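Local coordinates for protein formiminotetrahydrofolate cyclodeaminase (Thermotoga maritima, PDB 1O5H) that probably catalyses the cyclisation of 5-formiminotetrahydrofolate to 5,10-methenyltetrahydrofolate with release of ammonia, at residues Ala49-Val54 and Glu76-Ala81; Glu72-Ala77 and Glu136-Phe141; Lys115-Val120 and Leu169-Glu174; Asp123-Met128 and Glu189-Gln194. All blocks are in the same frame, centred on the assembly; numbering follows the deposited sequence.

Contact 1 (Ala49-Val54 and Glu76-Ala81); sequences ALAEMV and EAMEEA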
# COMPACT_ATOMS: atom_id res chain seq x y z
N ALA A 49 -7.22 7.63 -4.41
CA ALA A 49 -7.94 7.34 -5.63
C ALA A 49 -9.09 6.35 -5.41
O ALA A 49 -10.16 6.54 -5.97
CB ALA A 49 -7.02 6.84 -6.71
N LEU A 50 -8.90 5.32 -4.59
CA LEU A 50 -10.04 4.45 -4.32
C LEU A 50 -11.15 5.24 -3.63
O LEU A 50 -12.32 5.14 -4.00
CB LEU A 50 -9.63 3.24 -3.49
CG LEU A 50 -8.66 2.30 -4.18
CD1 LEU A 50 -7.91 1.52 -3.13
CD2 LEU A 50 -9.35 1.36 -5.16
N ALA A 51 -10.79 6.07 -2.65
CA ALA A 51 -11.81 6.83 -1.96
C ALA A 51 -12.53 7.72 -2.96
O ALA A 51 -13.75 7.86 -2.90
CB ALA A 51 -11.22 7.66 -0.89
N GLU A 52 -11.78 8.31 -3.87
CA GLU A 52 -12.39 9.09 -4.91
C GLU A 52 -13.33 8.24 -5.78
O GLU A 52 -14.44 8.69 -6.12
CB GLU A 52 -11.32 9.74 -5.77
CG GLU A 52 -11.87 10.84 -6.66
CD GLU A 52 -10.80 11.59 -7.42
OE1 GLU A 52 -9.64 11.62 -6.98
OE2 GLU A 52 -11.14 12.17 -8.46
N MSE A 53 -12.91 7.02 -6.12
CA MSE A 53 -13.75 6.14 -6.93
C MSE A 53 -15.08 5.89 -6.26
O MSE A 53 -16.12 6.09 -6.86
CB MSE A 53 -13.06 4.84 -7.21
CG MSE A 53 -13.99 3.74 -7.70
SE MSE A 53 -12.85 2.21 -8.09
CE MSE A 53 -14.34 0.74 -8.57
N VAL A 54 -15.04 5.49 -5.00
CA VAL A 54 -16.25 5.25 -4.25
C VAL A 54 -17.12 6.51 -4.19
O VAL A 54 -18.35 6.43 -4.35
CB VAL A 54 -15.96 4.73 -2.83
CG1 VAL A 54 -17.24 4.59 -2.05
CG2 VAL A 54 -15.22 3.36 -2.89
N GLU A 76 -13.27 16.23 -4.75
CA GLU A 76 -12.38 17.39 -4.81
C GLU A 76 -11.23 17.27 -3.82
O GLU A 76 -10.09 17.56 -4.17
CB GLU A 76 -13.18 18.70 -4.63
CG GLU A 76 -12.38 19.90 -4.13
CD GLU A 76 -11.62 20.63 -5.22
OE1 GLU A 76 -12.11 21.68 -5.69
OE2 GLU A 76 -10.52 20.14 -5.59
N ALA A 77 -11.52 16.82 -2.60
CA ALA A 77 -10.47 16.63 -1.58
C ALA A 77 -9.47 15.52 -1.94
O ALA A 77 -8.26 15.65 -1.70
CB ALA A 77 -11.08 16.36 -0.21
N MSE A 78 -9.97 14.45 -2.53
CA MSE A 78 -9.11 13.34 -2.92
C MSE A 78 -8.27 13.72 -4.12
O MSE A 78 -7.18 13.19 -4.33
CB MSE A 78 -9.94 12.09 -3.20
CG MSE A 78 -10.64 11.54 -1.96
SE MSE A 78 -9.44 11.28 -0.41
CE MSE A 78 -9.32 13.08 0.37
N GLU A 79 -8.77 14.65 -4.90
CA GLU A 79 -8.00 15.16 -6.01
C GLU A 79 -6.82 15.95 -5.48
O GLU A 79 -5.69 15.80 -5.96
CB GLU A 79 -8.88 16.03 -6.91
CG GLU A 79 -9.76 15.23 -7.86
CD GLU A 79 -8.95 14.48 -8.92
OE1 GLU A 79 -7.72 14.70 -9.02
OE2 GLU A 79 -9.55 13.67 -9.66
N GLU A 80 -7.09 16.79 -4.48
CA GLU A 80 -6.09 17.69 -3.93
C GLU A 80 -5.10 16.90 -3.07
O GLU A 80 -3.92 17.25 -3.01
CB GLU A 80 -6.75 18.83 -3.13
N ALA A 81 -5.57 15.83 -2.44
CA ALA A 81 -4.69 15.01 -1.61
C ALA A 81 -3.64 14.28 -2.45
O ALA A 81 -2.49 14.17 -2.05
CB ALA A 81 -5.47 14.04 -0.80
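Glu-52 and Met-78 lie against each other between two antiparallel helices. Helices 36-56 and 68-100 follow one another in this all-helical fold and form a helical hairpin. The two short segments run at 162°, with axes 8.8 Å apart at closest approach. Met-78 is modelled as selenomethionine.

The side chains of Glu-52 and Met-78 point past one another, root to root, with Glu-52 CB 3.7 Å from Met-78 CB. Beyond CG the Glu-52 chain is extended, and CG stands anti to the backbone N (chi1 -166°). This carries the carboxylate past Met-78 to the side of helix 68-100 where Glu-79 lies. The Met-78 chain instead folds back at its second and third torsions. Its selenium end turns off toward helix 107-141, where it packs on Leu-131.

Glu-79 lies nearly square across Glu-52. Its bent chain brings the two carboxylates together, their planes 73° apart. Arg-82, just beyond the second segment, lies near both acids. It makes a salt bridge to Glu-52 OE1 and a long, weak ion pair with Glu-79 OE1, and probably eases the closeness of the two acid groups. An alanine here in place of Glu-52 would keep the CB touch, but Arg-82 would probably lose its salt-bridge partner and Glu-79 the carboxylate across from it. The hairpin also borders the dimer interface, since Glu-52 packs on Ala-28 of the second subunit. On the inner side, the CB of Ala-51 touches Met-78 at its selenium atom SE, 4.1 Å away.

Contact 2 (Glu72-Ala77 and Glu136-Phe141); sequences ERIVEA and EKLAEF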
# COMPACT_ATOMS: atom_id res chain seq x y z
N GLU A 72 -19.31 15.15 -3.85
CA GLU A 72 -18.51 16.03 -4.70
C GLU A 72 -17.39 16.69 -3.91
O GLU A 72 -16.31 16.94 -4.45
CB GLU A 72 -19.36 17.06 -5.38
CG GLU A 72 -20.00 16.53 -6.65
CD GLU A 72 -21.38 17.11 -6.93
OE1 GLU A 72 -22.01 17.66 -6.00
OE2 GLU A 72 -21.85 17.02 -8.09
N ARG A 73 -17.66 16.96 -2.64
CA ARG A 73 -16.70 17.53 -1.73
C ARG A 73 -15.50 16.60 -1.54
O ARG A 73 -14.35 17.06 -1.48
CB ARG A 73 -17.38 17.83 -0.39
CG ARG A 73 -16.61 18.81 0.52
CD ARG A 73 -16.98 18.72 2.01
NE ARG A 73 -16.77 17.37 2.54
CZ ARG A 73 -15.59 16.87 2.92
NH1 ARG A 73 -14.49 17.63 2.85
NH2 ARG A 73 -15.50 15.62 3.37
N ILE A 74 -15.77 15.30 -1.46
CA ILE A 74 -14.73 14.31 -1.25
C ILE A 74 -13.90 14.14 -2.51
O ILE A 74 -12.67 14.17 -2.48
CB ILE A 74 -15.33 12.95 -0.82
CG1 ILE A 74 -15.95 13.08 0.57
CG2 ILE A 74 -14.26 11.87 -0.79
CD1 ILE A 74 -16.80 11.93 0.96
N VAL A 75 -14.59 13.94 -3.63
CA VAL A 75 -13.91 13.89 -4.91
C VAL A 75 -12.85 15.00 -5.02
O VAL A 75 -11.68 14.74 -5.30
CB VAL A 75 -14.90 13.99 -6.05
CG1 VAL A 75 -14.19 14.21 -7.37
CG2 VAL A 75 -15.74 12.74 -6.08
N GLU A 76 -13.27 16.23 -4.75
CA GLU A 76 -12.38 17.39 -4.81
C GLU A 76 -11.23 17.27 -3.82
O GLU A 76 -10.09 17.56 -4.17
CB GLU A 76 -13.18 18.70 -4.63
CG GLU A 76 -12.38 19.90 -4.13
CD GLU A 76 -11.62 20.63 -5.22
OE1 GLU A 76 -12.11 21.68 -5.69
OE2 GLU A 76 -10.52 20.14 -5.59
N ALA A 77 -11.52 16.82 -2.60
CA ALA A 77 -10.47 16.63 -1.58
C ALA A 77 -9.47 15.52 -1.94
O ALA A 77 -8.26 15.65 -1.70
CB ALA A 77 -11.08 16.36 -0.21
N GLU A 136 -14.10 7.03 6.62
CA GLU A 136 -15.19 6.81 7.57
C GLU A 136 -16.54 7.33 7.01
O GLU A 136 -17.57 6.64 7.10
CB GLU A 136 -14.90 7.41 8.93
CG GLU A 136 -15.90 6.92 9.95
CD GLU A 136 -15.65 7.45 11.34
OE1 GLU A 136 -14.51 7.88 11.66
OE2 GLU A 136 -16.61 7.41 12.13
N LYS A 137 -16.52 8.51 6.41
CA LYS A 137 -17.74 9.02 5.79
C LYS A 137 -18.18 8.09 4.68
O LYS A 137 -19.36 7.76 4.59
CB LYS A 137 -17.58 10.47 5.32
CG LYS A 137 -17.68 11.46 6.48
CD LYS A 137 -17.12 12.84 6.16
CE LYS A 137 -17.10 13.70 7.42
NZ LYS A 137 -17.15 15.15 7.11
N LEU A 138 -17.24 7.62 3.86
CA LEU A 138 -17.63 6.72 2.78
C LEU A 138 -18.20 5.37 3.27
O LEU A 138 -19.19 4.88 2.75
CB LEU A 138 -16.45 6.50 1.84
CG LEU A 138 -15.99 7.72 1.05
CD1 LEU A 138 -14.73 7.40 0.30
CD2 LEU A 138 -17.05 8.21 0.09
N ALA A 139 -17.57 4.78 4.29
CA ALA A 139 -18.10 3.57 4.88
C ALA A 139 -19.56 3.75 5.23
O ALA A 139 -20.35 2.82 5.07
CB ALA A 139 -17.33 3.20 6.12
N GLU A 140 -19.92 4.94 5.70
CA GLU A 140 -21.24 5.10 6.29
C GLU A 140 -22.29 5.55 5.28
O GLU A 140 -23.37 5.02 5.24
CB GLU A 140 -21.18 6.06 7.48
CG GLU A 140 -22.44 6.06 8.34
CD GLU A 140 -22.37 7.11 9.44
OE1 GLU A 140 -21.24 7.58 9.76
OE2 GLU A 140 -23.45 7.45 9.98
N PHE A 141 -21.92 6.51 4.45
CA PHE A 141 -22.85 7.18 3.53
C PHE A 141 -22.56 6.90 2.07
O PHE A 141 -23.32 7.28 1.22
CB PHE A 141 -22.80 8.68 3.74
CG PHE A 141 -23.12 9.10 5.14
CD1 PHE A 141 -24.42 8.93 5.65
CD2 PHE A 141 -22.14 9.68 5.95
CE1 PHE A 141 -24.73 9.32 6.96
CE2 PHE A 141 -22.43 10.08 7.26
CZ PHE A 141 -23.73 9.91 7.77
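Ile-74 and Leu-138 make the apolar part of this contact. The methyl Ile-74 CD1 lies 3.8 Å from Leu-138 CD2. The two side chains reach in from opposite helices and meet through these end methyls. The CA atoms of Ile-74 and Leu-138 are 9.1 Å from each other. The Ile-74 chain is extended along CG1 (chi2 168°), which brings CD1 across the gap.

Beside this pair, the Arg-73 chain runs nearly perpendicular to that of Lys-137. Arg-73 NH2 is 4.1 Å from Lys-137 NZ. Both reach Glu-70, Arg-73 NH2 by a salt bridge and Lys-137 NZ by a long, weak ion pair. Arg-73 NH2 also makes a salt bridge to Glu-134. The carboxylates probably balance the charge here.

Further out, Leu-138 also packs on Ala-51 of helix 36-56 and on Met-71. Ile-74 is flanked by the side chain of Glu-134. A buried aliphatic touch with charged side chains beside it is thus built where the start of helix 68-100 meets the end of helix 107-141, as in an antiparallel hairpin of a helical bundle.

Contact 3 (Lys115-Val120 and Leu169-Glu174); sequences KEAASV and LINLKE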
# COMPACT_ATOMS: atom_id res chain seq x y z
N LYS A 115 15.41 18.14 10.52
CA LYS A 115 14.08 18.61 10.89
C LYS A 115 13.16 18.62 9.69
O LYS A 115 12.05 18.09 9.74
CB LYS A 115 14.11 20.00 11.51
CG LYS A 115 14.53 20.03 12.98
CD LYS A 115 14.61 21.46 13.51
CE LYS A 115 15.54 21.57 14.71
NZ LYS A 115 15.00 22.63 15.59
N GLU A 116 13.63 19.23 8.61
CA GLU A 116 12.83 19.30 7.40
C GLU A 116 12.50 17.90 6.96
O GLU A 116 11.34 17.61 6.67
CB GLU A 116 13.56 20.03 6.28
CG GLU A 116 13.55 21.54 6.45
CD GLU A 116 14.33 22.25 5.36
OE1 GLU A 116 14.85 21.58 4.44
OE2 GLU A 116 14.43 23.50 5.43
N ALA A 117 13.50 17.02 6.94
CA ALA A 117 13.29 15.65 6.50
C ALA A 117 12.23 14.93 7.33
O ALA A 117 11.37 14.26 6.80
CB ALA A 117 14.57 14.90 6.54
N ALA A 118 12.29 15.10 8.64
CA ALA A 118 11.32 14.48 9.50
C ALA A 118 9.91 15.00 9.23
O ALA A 118 8.94 14.29 9.45
CB ALA A 118 11.72 14.71 10.93
N SER A 119 9.79 16.23 8.73
CA SER A 119 8.48 16.85 8.53
C SER A 119 7.77 16.21 7.38
O SER A 119 6.54 16.22 7.32
CB SER A 119 8.59 18.35 8.24
OG SER A 119 9.13 19.01 9.36
N VAL A 120 8.54 15.68 6.44
CA VAL A 120 7.93 15.17 5.23
C VAL A 120 6.96 14.02 5.53
O VAL A 120 5.76 14.17 5.25
CB VAL A 120 8.94 14.78 4.17
CG1 VAL A 120 8.24 14.08 3.02
CG2 VAL A 120 9.66 16.02 3.70
N LEU A 169 10.02 8.48 12.87
CA LEU A 169 10.90 8.16 14.00
C LEU A 169 12.37 7.97 13.64
O LEU A 169 13.22 8.40 14.41
CB LEU A 169 10.40 6.99 14.81
CG LEU A 169 8.99 7.22 15.35
CD1 LEU A 169 8.57 6.06 16.20
CD2 LEU A 169 8.94 8.48 16.15
N ILE A 170 12.68 7.35 12.50
CA ILE A 170 14.10 7.22 12.15
C ILE A 170 14.74 8.59 12.09
O ILE A 170 15.88 8.74 12.50
CB ILE A 170 14.39 6.40 10.85
CG1 ILE A 170 13.67 7.02 9.63
CG2 ILE A 170 14.12 4.89 11.11
CD1 ILE A 170 14.17 6.57 8.22
N ASN A 171 14.01 9.59 11.62
CA ASN A 171 14.56 10.93 11.57
C ASN A 171 14.67 11.63 12.91
O ASN A 171 15.74 12.15 13.26
CB ASN A 171 13.79 11.75 10.59
CG ASN A 171 14.11 11.37 9.18
OD1 ASN A 171 15.11 11.82 8.61
ND2 ASN A 171 13.30 10.51 8.60
N LEU A 172 13.61 11.58 13.69
CA LEU A 172 13.62 12.19 15.01
C LEU A 172 14.82 11.81 15.86
O LEU A 172 15.40 12.69 16.51
CB LEU A 172 12.35 11.85 15.77
CG LEU A 172 11.16 12.64 15.26
CD1 LEU A 172 10.01 12.45 16.20
CD2 LEU A 172 11.54 14.11 15.15
N LYS A 173 15.18 10.53 15.86
CA LYS A 173 16.22 10.01 16.75
C LYS A 173 17.58 10.65 16.51
O LYS A 173 18.44 10.64 17.39
CB LYS A 173 16.33 8.49 16.68
CG LYS A 173 16.90 7.95 15.40
CD LYS A 173 16.99 6.42 15.46
CE LYS A 173 17.35 5.87 14.08
NZ LYS A 173 17.99 4.53 14.14
N GLU A 174 17.75 11.25 15.34
CA GLU A 174 18.97 11.99 15.04
C GLU A 174 18.97 13.48 15.45
O GLU A 174 20.02 14.12 15.44
CB GLU A 174 19.26 11.88 13.54
CG GLU A 174 19.42 10.44 13.05
CD GLU A 174 20.46 9.65 13.86
OE1 GLU A 174 21.44 10.26 14.36
OE2 GLU A 174 20.28 8.41 14.00
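Ala-117 CB faces the amide end of Asn-171, with Asn-171 OD1 3.8 Å away. This is a van der Waals touch. The amide nitrogen ND2 is engaged on its own helix, where it donates to the backbone oxygen of Asn-167. Ala-117 also packs on Ala-95 and Val-99 of helix 68-100.

Ala-118 comes next and meets more of Asn-171. Its CB lies 3.6 Å from Asn-171 CB, and the Asn-171 amide carbon hangs beside the Ala-118 backbone. In Asn-171, CG is anti to the carbonyl carbon (chi1 -73°), which turns the amide along the helix surface toward Ala-117. Small residues on one side allow a close approach: the CA atoms of Ala-118 and Asn-171 are 5.2 Å apart. Here helices 107-141 and 147-172, neighbours in sequence, pack antiparallel as a helical hairpin. The methyl of Ala-118 also reaches Leu-172 CD2 at 4.3 Å. Met-184 of helix 178-206 touches both of these residues.

Ser-119 turns its hydroxyl back to its own helix. Ser-119 OG donates to Lys-115 O at 3.1 Å, from above the carbonyl plane.

Contact 4 (Asp123-Met128 and Glu189-Gln194); sequences DVIRVM and EEQEAQ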
# COMPACT_ATOMS: atom_id res chain seq x y z
N ASP A 123 3.95 15.09 7.31
CA ASP A 123 2.95 15.66 6.42
C ASP A 123 2.15 14.59 5.72
O ASP A 123 0.93 14.67 5.67
CB ASP A 123 3.56 16.67 5.46
CG ASP A 123 3.93 17.97 6.18
OD1 ASP A 123 3.43 18.16 7.32
OD2 ASP A 123 4.70 18.86 5.71
N VAL A 124 2.84 13.55 5.24
CA VAL A 124 2.14 12.43 4.61
C VAL A 124 1.11 11.88 5.56
O VAL A 124 -0.04 11.65 5.17
CB VAL A 124 3.09 11.28 4.22
CG1 VAL A 124 2.29 10.13 3.69
CG2 VAL A 124 4.07 11.74 3.17
N ILE A 125 1.49 11.70 6.82
CA ILE A 125 0.55 11.20 7.82
C ILE A 125 -0.66 12.10 7.99
O ILE A 125 -1.78 11.64 8.18
CB ILE A 125 1.24 11.04 9.17
CG1 ILE A 125 2.19 9.85 9.14
CG2 ILE A 125 0.22 10.83 10.25
CD1 ILE A 125 3.06 9.72 10.35
N ARG A 126 -0.46 13.40 7.91
CA ARG A 126 -1.60 14.27 8.06
C ARG A 126 -2.56 14.03 6.94
O ARG A 126 -3.75 13.93 7.19
CB ARG A 126 -1.20 15.72 8.05
CG ARG A 126 -0.42 16.20 9.21
CD ARG A 126 -0.30 17.68 9.13
NE ARG A 126 0.76 18.19 9.97
CZ ARG A 126 0.82 19.45 10.36
NH1 ARG A 126 1.83 19.87 11.13
NH2 ARG A 126 -0.16 20.28 10.00
N VAL A 127 -2.07 13.93 5.71
CA VAL A 127 -2.96 13.58 4.61
C VAL A 127 -3.66 12.25 4.89
O VAL A 127 -4.87 12.13 4.70
CB VAL A 127 -2.22 13.50 3.26
CG1 VAL A 127 -3.20 13.18 2.16
CG2 VAL A 127 -1.47 14.83 2.96
N MSE A 128 -2.93 11.28 5.42
CA MSE A 128 -3.57 10.03 5.79
C MSE A 128 -4.67 10.24 6.81
O MSE A 128 -5.75 9.67 6.66
CB MSE A 128 -2.56 8.99 6.28
CG MSE A 128 -1.65 8.47 5.16
SE MSE A 128 -2.65 7.70 3.62
CE MSE A 128 -2.91 9.27 2.45
N GLU A 189 1.38 11.19 17.86
CA GLU A 189 0.57 10.40 18.77
C GLU A 189 -0.91 10.60 18.47
O GLU A 189 -1.71 9.65 18.44
CB GLU A 189 0.91 10.87 20.17
CG GLU A 189 0.78 9.80 21.22
CD GLU A 189 1.22 10.27 22.59
OE1 GLU A 189 0.83 11.38 23.07
OE2 GLU A 189 1.95 9.49 23.21
N GLU A 190 -1.25 11.87 18.25
CA GLU A 190 -2.59 12.31 17.92
C GLU A 190 -3.04 11.86 16.56
O GLU A 190 -4.16 11.36 16.41
CB GLU A 190 -2.59 13.79 17.89
CG GLU A 190 -1.85 14.38 19.04
CD GLU A 190 -2.71 15.36 19.72
OE1 GLU A 190 -3.82 14.88 20.11
OE2 GLU A 190 -2.31 16.56 19.82
N GLN A 191 -2.21 12.05 15.55
CA GLN A 191 -2.59 11.62 14.23
C GLN A 191 -2.83 10.12 14.30
O GLN A 191 -3.82 9.61 13.79
CB GLN A 191 -1.54 11.98 13.20
CG GLN A 191 -1.19 13.46 13.19
CD GLN A 191 -2.32 14.33 12.76
OE1 GLN A 191 -2.23 15.01 11.75
NE2 GLN A 191 -3.39 14.34 13.54
N GLU A 192 -1.97 9.43 15.02
CA GLU A 192 -2.12 8.01 15.15
C GLU A 192 -3.52 7.66 15.66
O GLU A 192 -4.22 6.79 15.10
CB GLU A 192 -1.06 7.46 16.08
CG GLU A 192 -1.07 5.95 16.11
CD GLU A 192 0.22 5.34 16.60
OE1 GLU A 192 1.23 6.06 16.79
OE2 GLU A 192 0.20 4.12 16.79
N ALA A 193 -3.94 8.36 16.72
CA ALA A 193 -5.17 7.99 17.39
C ALA A 193 -6.34 8.22 16.45
O ALA A 193 -7.23 7.36 16.34
CB ALA A 193 -5.34 8.74 18.67
N GLN A 194 -6.30 9.35 15.73
CA GLN A 194 -7.37 9.70 14.80
C GLN A 194 -7.44 8.64 13.73
O GLN A 194 -8.50 8.06 13.50
CB GLN A 194 -7.18 11.10 14.24
CG GLN A 194 -7.68 12.19 15.23
CD GLN A 194 -7.35 13.60 14.78
OE1 GLN A 194 -7.51 13.93 13.60
NE2 GLN A 194 -6.89 14.46 15.72
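Gln-191 carries the whole of the second segment's share in this contact, lying over Ile-125 and Arg-126. The two helices involved, 107-141 and 178-206, are neighbours in the helical bundle. They run in broadly the same direction, with helix 147-172 between them in the chain.

The backbones come nearest at Arg-126 and Gln-191, whose CA atoms are 6.8 Å apart. The aliphatic root of Gln-191 does the apolar packing. Its CB is 3.6 Å from Ile-125 CG2, and its CG sits a little farther from the same methyl. The Gln-191 chain then bends at its second torsion (chi2 -65°), which folds the amide back over the CB and CG of Arg-126. Gln-191 OE1 comes to rest 3.3 Å from Arg-126 CG. The same oxygen receives a weak hydrogen bond from Lys-129. The amide plane stands almost upright to the Arg-126 guanidinium, 87° from it.

Glu-192 follows and faces away. It makes a salt bridge with Lys-165 and packs on Phe-161, both on helix 147-172. Ile-125 also packs on Leu-188 and Ile-195, on the same helix as Gln-191.

The charged end of Arg-126 goes elsewhere. It forms a salt bridge to Glu-187, and a long one within its own segment, where Arg-126 NE lies 3.8 Å from Asp-123 OD1 and the oxygen sits well out of the guanidinium plane.

In the fold
From the N terminus, contact 1 comes first. It closes a short loop between helices 36-56 and 68-100. Contact 2 opens on the same part of helix 68-100, sharing Glu-76 and Ala-77, and closes a longer loop onto the end of helix 107-141. Contacts 3 and 4 open before that loop closes, so both cross contact 2. They also cross each other, ending on helices 147-172 and 178-206. Contact 1 is in series with both. Helix 107-141 serves contacts 2, 3 and 4 and ties the bundle together. Contacts 1 and 3 lie on opposite sides of the chain's centre, about 28 Å apart between centres, and both touch the second subunit.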